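Local structure of SAM-dependent methyltransferase (Streptococcus pneumoniae, 3KR9) at residues A[10-15]-A[139-144]; A[32-37]-A[65-70]. The protein probably methylates N1 of adenine 22 in tRNA, using S-adenosylmethionine as methyl donor on a class I Rossmann-like fold. All coordinates share one frame; numbering follows the deposited sequence.

Interaction 1: residues A[10-15]-A[139-144]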
ATOM      1  N   ALA A  10      -9.883   0.123  -3.438  1.00 16.90           N
ATOM      2  CA  ALA A  10     -10.928   0.887  -4.121  1.00 16.98           C
ATOM      3  C   ALA A  10     -11.817   1.637  -3.167  1.00 16.59           C
ATOM      4  O   ALA A  10     -12.387   2.671  -3.535  1.00 16.06           O
ATOM      5  CB  ALA A  10     -11.849  -0.087  -4.880  1.00 16.84           C
ATOM      6  N   SER A  11     -12.034   1.058  -1.996  1.00 18.11           N
ATOM      7  CA  SER A  11     -13.111   1.623  -1.149  1.00 18.80           C
ATOM      8  C   SER A  11     -12.634   2.922  -0.497  1.00 19.78           C
ATOM      9  O   SER A  11     -13.460   3.712   0.032  1.00 21.42           O
ATOM     10  CB  SER A  11     -13.534   0.653  -0.091  1.00 18.69           C
ATOM     11  OG  SER A  11     -12.480   0.426   0.825  1.00 21.88           O
ATOM     12  N   PHE A  12     -11.317   3.148  -0.542  1.00 18.69           N
ATOM     13  CA  PHE A  12     -10.785   4.378  -0.047  1.00 19.01           C
ATOM     14  C   PHE A  12     -10.667   5.431  -1.117  1.00 18.52           C
ATOM     15  O   PHE A  12     -10.340   6.571  -0.805  1.00 18.42           O
ATOM     16  CB  PHE A  12      -9.475   4.165   0.673  1.00 17.68           C
ATOM     17  CG  PHE A  12      -9.599   3.391   1.967  1.00 21.00           C
ATOM     18  CD1 PHE A  12     -10.151   3.991   3.113  1.00 23.48           C
ATOM     19  CD2 PHE A  12      -9.132   2.077   2.044  1.00 18.26           C
ATOM     20  CE1 PHE A  12     -10.222   3.291   4.307  1.00 24.86           C
ATOM     21  CE2 PHE A  12      -9.195   1.368   3.234  1.00 21.78           C
ATOM     22  CZ  PHE A  12      -9.739   1.975   4.368  1.00 22.45           C
ATOM     23  N   VAL A  13     -11.023   5.107  -2.356  1.00 18.39           N
ATOM     24  CA  VAL A  13     -10.875   6.113  -3.415  1.00 18.80           C
ATOM     25  C   VAL A  13     -12.035   7.047  -3.441  1.00 19.42           C
ATOM     26  O   VAL A  13     -13.135   6.638  -3.819  1.00 19.71           O
ATOM     27  CB  VAL A  13     -10.674   5.489  -4.825  1.00 18.90           C
ATOM     28  CG1 VAL A  13     -10.548   6.585  -5.920  1.00 16.77           C
ATOM     29  CG2 VAL A  13      -9.481   4.584  -4.794  1.00 17.09           C
ATOM     30  N   SER A  14     -11.763   8.306  -3.078  1.00 20.36           N
ATOM     31  CA  SER A  14     -12.821   9.274  -2.809  1.00 21.82           C
ATOM     32  C   SER A  14     -13.656   9.493  -4.049  1.00 21.30           C
ATOM     33  O   SER A  14     -13.127   9.585  -5.193  1.00 21.18           O
ATOM     34  CB  SER A  14     -12.238  10.620  -2.294  1.00 21.90           C
ATOM     35  OG  SER A  14     -11.416  10.333  -1.179  1.00 23.32           O
ATOM     36  N   GLN A  15     -14.957   9.574  -3.793  1.00 20.01           N
ATOM     37  CA  GLN A  15     -15.988   9.750  -4.809  1.00 20.74           C
ATOM     38  C   GLN A  15     -15.654  10.983  -5.578  1.00 19.81           C
ATOM     39  O   GLN A  15     -15.314  12.001  -4.978  1.00 20.88           O
ATOM     40  CB  GLN A  15     -17.388   9.919  -4.128  1.00 20.69           C
ATOM     41  CG  GLN A  15     -18.495  10.279  -5.120  1.00 23.00           C
ATOM     42  CD  GLN A  15     -18.850   9.107  -6.007  1.00 24.74           C
ATOM     43  OE1 GLN A  15     -18.898   7.978  -5.536  1.00 27.30           O
ATOM     44  NE2 GLN A  15     -19.068   9.362  -7.300  1.00 24.69           N
ATOM     45  N   ALA A 139      -6.064   5.982   8.000  1.00 20.20           N
ATOM     46  CA  ALA A 139      -6.845   4.737   8.055  1.00 20.43           C
ATOM     47  C   ALA A 139      -5.943   3.569   7.651  1.00 21.44           C
ATOM     48  O   ALA A 139      -4.946   3.759   6.901  1.00 19.83           O
ATOM     49  CB  ALA A 139      -8.074   4.833   7.109  1.00 21.54           C
ATOM     50  N   GLU A 140      -6.248   2.381   8.176  1.00 20.32           N
ATOM     51  CA  GLU A 140      -5.546   1.183   7.759  1.00 20.56           C
ATOM     52  C   GLU A 140      -6.508   0.016   7.682  1.00 21.50           C
ATOM     53  O   GLU A 140      -7.436  -0.097   8.504  1.00 21.77           O
ATOM     54  CB  GLU A 140      -4.415   0.824   8.724  1.00 19.74           C
ATOM     55  CG  GLU A 140      -3.384   1.918   8.974  1.00 18.91           C
ATOM     56  CD  GLU A 140      -2.292   1.436   9.917  1.00 20.31           C
ATOM     57  OE1 GLU A 140      -2.651   1.016  11.029  1.00 18.28           O
ATOM     58  OE2 GLU A 140      -1.076   1.493   9.576  1.00 21.69           O
ATOM     59  N   SER A 141      -6.287  -0.881   6.752  1.00 21.34           N
ATOM     60  CA  SER A 141      -7.051  -2.103   6.700  1.00 23.15           C
ATOM     61  C   SER A 141      -6.171  -3.273   6.432  1.00 23.24           C
ATOM     62  O   SER A 141      -5.146  -3.093   5.872  1.00 22.98           O
ATOM     63  CB  SER A 141      -8.148  -2.012   5.668  1.00 20.00           C
ATOM     64  OG  SER A 141      -8.912  -0.861   5.858  1.00 20.00           O
ATOM     65  N   ILE A 142      -6.593  -4.468   6.817  1.00 22.78           N
ATOM     66  CA  ILE A 142      -5.751  -5.641   6.563  1.00 23.72           C
ATOM     67  C   ILE A 142      -6.647  -6.788   6.111  1.00 23.78           C
ATOM     68  O   ILE A 142      -7.714  -6.997   6.672  1.00 23.60           O
ATOM     69  CB  ILE A 142      -4.920  -6.037   7.812  1.00 23.24           C
ATOM     70  CG1 ILE A 142      -3.962  -7.179   7.480  1.00 22.84           C
ATOM     71  CG2 ILE A 142      -5.878  -6.425   9.019  1.00 25.40           C
ATOM     72  CD1 ILE A 142      -2.810  -7.393   8.522  1.00 26.54           C
ATOM     73  N   LEU A 143      -6.246  -7.512   5.081  1.00 24.66           N
ATOM     74  CA  LEU A 143      -7.058  -8.628   4.612  1.00 24.31           C
ATOM     75  C   LEU A 143      -6.216  -9.846   4.401  1.00 24.16           C
ATOM     76  O   LEU A 143      -4.982  -9.770   4.425  1.00 24.37           O
ATOM     77  CB  LEU A 143      -7.785  -8.281   3.309  1.00 24.77           C
ATOM     78  CG  LEU A 143      -6.873  -8.169   2.088  1.00 24.12           C
ATOM     79  CD1 LEU A 143      -7.454  -8.936   0.931  1.00 26.47           C
ATOM     80  CD2 LEU A 143      -6.631  -6.699   1.697  1.00 26.31           C
ATOM     81  N   GLU A 144      -6.876 -10.980   4.203  1.00 24.92           N
ATOM     82  CA  GLU A 144      -6.175 -12.222   3.834  1.00 26.06           C
ATOM     83  C   GLU A 144      -6.702 -12.644   2.481  1.00 26.25           C
ATOM     84  O   GLU A 144      -7.881 -12.459   2.201  1.00 26.46           O
ATOM     85  CB  GLU A 144      -6.464 -13.349   4.832  1.00 26.24           C
ATOM     86  CG  GLU A 144      -5.702 -14.633   4.522  1.00 28.17           C
ATOM     87  CD  GLU A 144      -5.945 -15.740   5.558  1.00 34.84           C
ATOM     88  OE1 GLU A 144      -7.016 -15.770   6.206  1.00 34.60           O
ATOM     89  OE2 GLU A 144      -5.056 -16.598   5.720  1.00 39.73           O
TER
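The ring of Phe12 reaches from the loop after helix 4-10 to strand 135-145, one of the two outermost strands of the sheet, where Ala139 and Ser141 receive it. Its CG stands beside the backbone N and anti to the carbonyl carbon (chi1 -67°), which sends the ring out toward the strand. The snug part is small: Phe12 CZ comes to 3.3 Å from Ser141 OG, which lies at the ring edge, in its plane, while Phe12 CE1 meets Ala139 CB obliquely at 3.9 Å. Two small residues suit this place, since their short side chains let the flat ring come close. Val154 touches both Phe12 and Ala139, so the loop leading into strand 17-22 meets the antiparallel hairpin of strands 135-145 and 148-157. The loop makes a type I turn from Ala10 to Val13, and Phe12 O accepts a hydrogen bond from Arg114 NH1. The solvent side is that of Ser11, which does not touch the strand; its OG lies over one face of the Phe12 ring, 3.9 Å above its plane, and is hydrogen-bonded to Leu8 O. With no hydrogen bond joining the segments, dispersion and a polar oxygen at the weakly positive ring edge probably supply the attraction.

Interaction 2: residues A[32-37]-A[65-70]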
ATOM      1  N   GLU A  32     -12.848  -0.419 -13.569  1.00 18.52           N
ATOM      2  CA  GLU A  32     -13.883  -0.666 -12.634  1.00 19.46           C
ATOM      3  C   GLU A  32     -14.451   0.607 -11.967  1.00 19.72           C
ATOM      4  O   GLU A  32     -15.677   0.751 -11.855  1.00 18.73           O
ATOM      5  CB  GLU A  32     -13.328  -1.568 -11.533  1.00 20.22           C
ATOM      6  CG  GLU A  32     -14.334  -1.722 -10.401  1.00 21.41           C
ATOM      7  CD  GLU A  32     -15.607  -2.513 -10.823  1.00 29.41           C
ATOM      8  OE1 GLU A  32     -15.568  -3.249 -11.835  1.00 23.78           O
ATOM      9  OE2 GLU A  32     -16.613  -2.405 -10.088  1.00 31.88           O
ATOM     10  N   LEU A  33     -13.557   1.461 -11.437  1.00 17.44           N
ATOM     11  CA  LEU A  33     -13.927   2.688 -10.770  1.00 17.47           C
ATOM     12  C   LEU A  33     -14.670   3.662 -11.679  1.00 18.50           C
ATOM     13  O   LEU A  33     -15.618   4.358 -11.214  1.00 18.12           O
ATOM     14  CB  LEU A  33     -12.697   3.379 -10.099  1.00 17.59           C
ATOM     15  CG  LEU A  33     -12.204   2.619  -8.829  1.00 20.48           C
ATOM     16  CD1 LEU A  33     -10.854   3.081  -8.300  1.00 22.58           C
ATOM     17  CD2 LEU A  33     -13.218   2.693  -7.697  1.00 24.43           C
ATOM     18  N   VAL A  34     -14.292   3.729 -12.963  1.00 18.41           N
ATOM     19  CA  VAL A  34     -14.973   4.669 -13.841  1.00 19.11           C
ATOM     20  C   VAL A  34     -16.318   4.054 -14.203  1.00 21.15           C
ATOM     21  O   VAL A  34     -17.331   4.738 -14.258  1.00 21.44           O
ATOM     22  CB  VAL A  34     -14.254   4.962 -15.125  1.00 19.94           C
ATOM     23  CG1 VAL A  34     -15.152   5.781 -16.071  1.00 19.54           C
ATOM     24  CG2 VAL A  34     -12.869   5.718 -14.875  1.00 20.11           C
ATOM     25  N   GLU A  35     -16.322   2.748 -14.416  1.00 21.67           N
ATOM     26  CA  GLU A  35     -17.554   2.116 -14.869  1.00 22.79           C
ATOM     27  C   GLU A  35     -18.647   2.269 -13.796  1.00 24.45           C
ATOM     28  O   GLU A  35     -19.818   2.473 -14.146  1.00 24.31           O
ATOM     29  CB  GLU A  35     -17.326   0.662 -15.315  1.00 22.45           C
ATOM     30  CG  GLU A  35     -16.530   0.601 -16.618  1.00 18.32           C
ATOM     31  CD  GLU A  35     -16.445  -0.786 -17.205  1.00 19.24           C
ATOM     32  OE1 GLU A  35     -16.506  -1.773 -16.459  1.00 21.31           O
ATOM     33  OE2 GLU A  35     -16.334  -0.868 -18.424  1.00 16.72           O
ATOM     34  N   ARG A  36     -18.280   2.210 -12.512  1.00 24.03           N
ATOM     35  CA  ARG A  36     -19.316   2.322 -11.468  1.00 24.93           C
ATOM     36  C   ARG A  36     -19.633   3.743 -11.019  1.00 22.65           C
ATOM     37  O   ARG A  36     -20.444   3.940 -10.148  1.00 23.87           O
ATOM     38  CB  ARG A  36     -19.054   1.400 -10.260  1.00 26.05           C
ATOM     39  CG  ARG A  36     -17.800   1.663  -9.521  1.00 26.75           C
ATOM     40  CD  ARG A  36     -17.320   0.338  -8.891  1.00 29.93           C
ATOM     41  NE  ARG A  36     -16.558   0.637  -7.695  1.00 28.96           N
ATOM     42  CZ  ARG A  36     -15.959  -0.244  -6.895  1.00 29.07           C
ATOM     43  NH1 ARG A  36     -15.322   0.230  -5.829  1.00 23.41           N
ATOM     44  NH2 ARG A  36     -15.984  -1.565  -7.149  1.00 26.86           N
ATOM     45  N   GLY A  37     -19.031   4.719 -11.658  1.00 23.14           N
ATOM     46  CA  GLY A  37     -19.387   6.125 -11.473  1.00 22.35           C
ATOM     47  C   GLY A  37     -18.685   6.652 -10.251  1.00 22.50           C
ATOM     48  O   GLY A  37     -19.069   7.696  -9.701  1.00 23.73           O
ATOM     49  N   LYS A  65     -11.269   5.336 -23.495  1.00 22.73           N
ATOM     50  CA  LYS A  65     -10.115   6.145 -23.867  1.00 24.57           C
ATOM     51  C   LYS A  65     -10.310   7.619 -23.502  1.00 24.44           C
ATOM     52  O   LYS A  65      -9.333   8.336 -23.288  1.00 24.94           O
ATOM     53  CB  LYS A  65      -9.777   6.003 -25.361  1.00 24.94           C
ATOM     54  CG  LYS A  65      -9.813   4.523 -25.818  1.00 29.20           C
ATOM     55  CD  LYS A  65      -9.685   4.391 -27.353  1.00 37.94           C
ATOM     56  CE  LYS A  65     -10.630   3.304 -27.926  1.00 39.67           C
ATOM     57  NZ  LYS A  65     -11.199   3.765 -29.257  1.00 40.81           N
ATOM     58  N   GLU A  66     -11.547   8.084 -23.436  1.00 24.66           N
ATOM     59  CA  GLU A  66     -11.771   9.503 -23.065  1.00 26.51           C
ATOM     60  C   GLU A  66     -11.655   9.736 -21.551  1.00 25.11           C
ATOM     61  O   GLU A  66     -11.615  10.873 -21.110  1.00 23.55           O
ATOM     62  CB  GLU A  66     -13.157   9.991 -23.530  1.00 27.12           C
ATOM     63  CG  GLU A  66     -13.293   9.974 -25.050  1.00 33.21           C
ATOM     64  CD  GLU A  66     -12.297  10.887 -25.689  1.00 39.29           C
ATOM     65  OE1 GLU A  66     -11.829  11.810 -24.989  1.00 44.90           O
ATOM     66  OE2 GLU A  66     -11.971  10.703 -26.878  1.00 43.57           O
ATOM     67  N   LYS A  67     -11.631   8.657 -20.764  1.00 23.85           N
ATOM     68  CA  LYS A  67     -11.668   8.800 -19.305  1.00 23.61           C
ATOM     69  C   LYS A  67     -10.464   8.184 -18.601  1.00 22.29           C
ATOM     70  O   LYS A  67     -10.197   8.491 -17.438  1.00 21.75           O
ATOM     71  CB  LYS A  67     -12.950   8.166 -18.728  1.00 23.03           C
ATOM     72  CG  LYS A  67     -14.264   8.764 -19.282  1.00 27.52           C
ATOM     73  CD  LYS A  67     -15.399   8.495 -18.304  1.00 31.62           C
ATOM     74  CE  LYS A  67     -16.628   9.318 -18.616  1.00 34.68           C
ATOM     75  NZ  LYS A  67     -16.195  10.527 -19.340  1.00 35.70           N
ATOM     76  N   ILE A  68      -9.752   7.301 -19.288  1.00 20.49           N
ATOM     77  CA  ILE A  68      -8.535   6.715 -18.728  1.00 20.11           C
ATOM     78  C   ILE A  68      -7.374   6.797 -19.704  1.00 19.90           C
ATOM     79  O   ILE A  68      -7.413   6.189 -20.804  1.00 19.20           O
ATOM     80  CB  ILE A  68      -8.777   5.247 -18.305  1.00 21.16           C
ATOM     81  CG1 ILE A  68      -9.999   5.158 -17.388  1.00 19.11           C
ATOM     82  CG2 ILE A  68      -7.506   4.577 -17.689  1.00 21.54           C
ATOM     83  CD1 ILE A  68     -10.387   3.689 -17.069  1.00 19.30           C
ATOM     84  N   GLN A  69      -6.349   7.567 -19.302  1.00 18.15           N
ATOM     85  CA  GLN A  69      -5.078   7.626 -20.038  1.00 18.19           C
ATOM     86  C   GLN A  69      -4.150   6.593 -19.494  1.00 19.15           C
ATOM     87  O   GLN A  69      -4.109   6.353 -18.249  1.00 20.77           O
ATOM     88  CB  GLN A  69      -4.414   9.004 -19.912  1.00 18.13           C
ATOM     89  CG  GLN A  69      -5.214  10.134 -20.564  1.00 20.59           C
ATOM     90  CD  GLN A  69      -4.690  11.474 -20.112  1.00 23.70           C
ATOM     91  OE1 GLN A  69      -3.677  11.976 -20.640  1.00 24.56           O
ATOM     92  NE2 GLN A  69      -5.304  12.015 -19.080  1.00 21.32           N
ATOM     93  N   VAL A  70      -3.381   5.987 -20.405  1.00 19.10           N
ATOM     94  CA  VAL A  70      -2.378   4.992 -20.046  1.00 19.29           C
ATOM     95  C   VAL A  70      -1.023   5.568 -20.477  1.00 20.46           C
ATOM     96  O   VAL A  70      -0.864   6.018 -21.624  1.00 20.56           O
ATOM     97  CB  VAL A  70      -2.585   3.624 -20.738  1.00 19.02           C
ATOM     98  CG1 VAL A  70      -1.583   2.559 -20.142  1.00 16.97           C
ATOM     99  CG2 VAL A  70      -4.044   3.170 -20.599  1.00 19.24           C
TER
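Val34 meets Lys67 and Ile68 where helix 28-35 packs beside the start of strand 68-72, at the end of the Rossmann-like sheet where that strand is outermost. The two methyls of Val34 divide the work. CG1, anti to the backbone N (chi1 171°), touches the aliphatic chain of Lys67, with Val34 CG1 to Lys67 CD at 3.5 Å; CG2 lies against Ile68, at 3.9 Å from both Ile68 CG1 and Ile68 CD1. The valine and isoleucine side chains run past each other in opposite directions, whereas the lysine crosses the valine at a slant. A branched apolar residue suits the helix here because one side chain can serve two neighbours. Lysine suits the margin: its methylenes cover the valine while its end turns away, bringing NZ close to that of Lys40, a like charge that may disfavour full protonation of both.

Farther out, Ile39 of strand 39-46 also touches Val34, and Ile68 is packed against Pro30 and Ile31 of the same helix and Val59 of helix 49-61. Backbone bonds from Lys67 and Gln69 join the strand to its neighbour 39-46. The helix ends in a Schellman motif at Gly37, whose positive phi (83°) favours glycine; Gly37 N bonds to Val34 O at 3.1 Å. A salt bridge links Glu32 in the last turn to Arg36 just beyond it, and Arg36 NH2 also pairs with Glu7. In the Glu32 bridge Arg36 NH2 reaches the anti side of Glu32 OE2 at 3.1 Å, with the oxygen tilted 18° from the guanidinium plane.

In the fold
Both contacts reach the same sheet, but toward its two outermost strands: interaction 1 involves strand 135-145 and interaction 2 strand 68-72, with centres about 19 Å apart. Interaction 2 is buried, a helix-to-strand contact of branched aliphatic groups edged by a lysine chain; interaction 1 is a surface contact in which a loop aromatic meets small residues, one of them polar. Their first segments touch directly. Gln15 NE2 probably donates a hydrogen bond to Gly37 O at 2.9 Å, Ala10 CB packs on Arg36 NH1 and Leu33 CD2, and Val13 CG2 approaches Leu33 CD1, so the loop after helix 4-10 adjoins the end of helix 28-35.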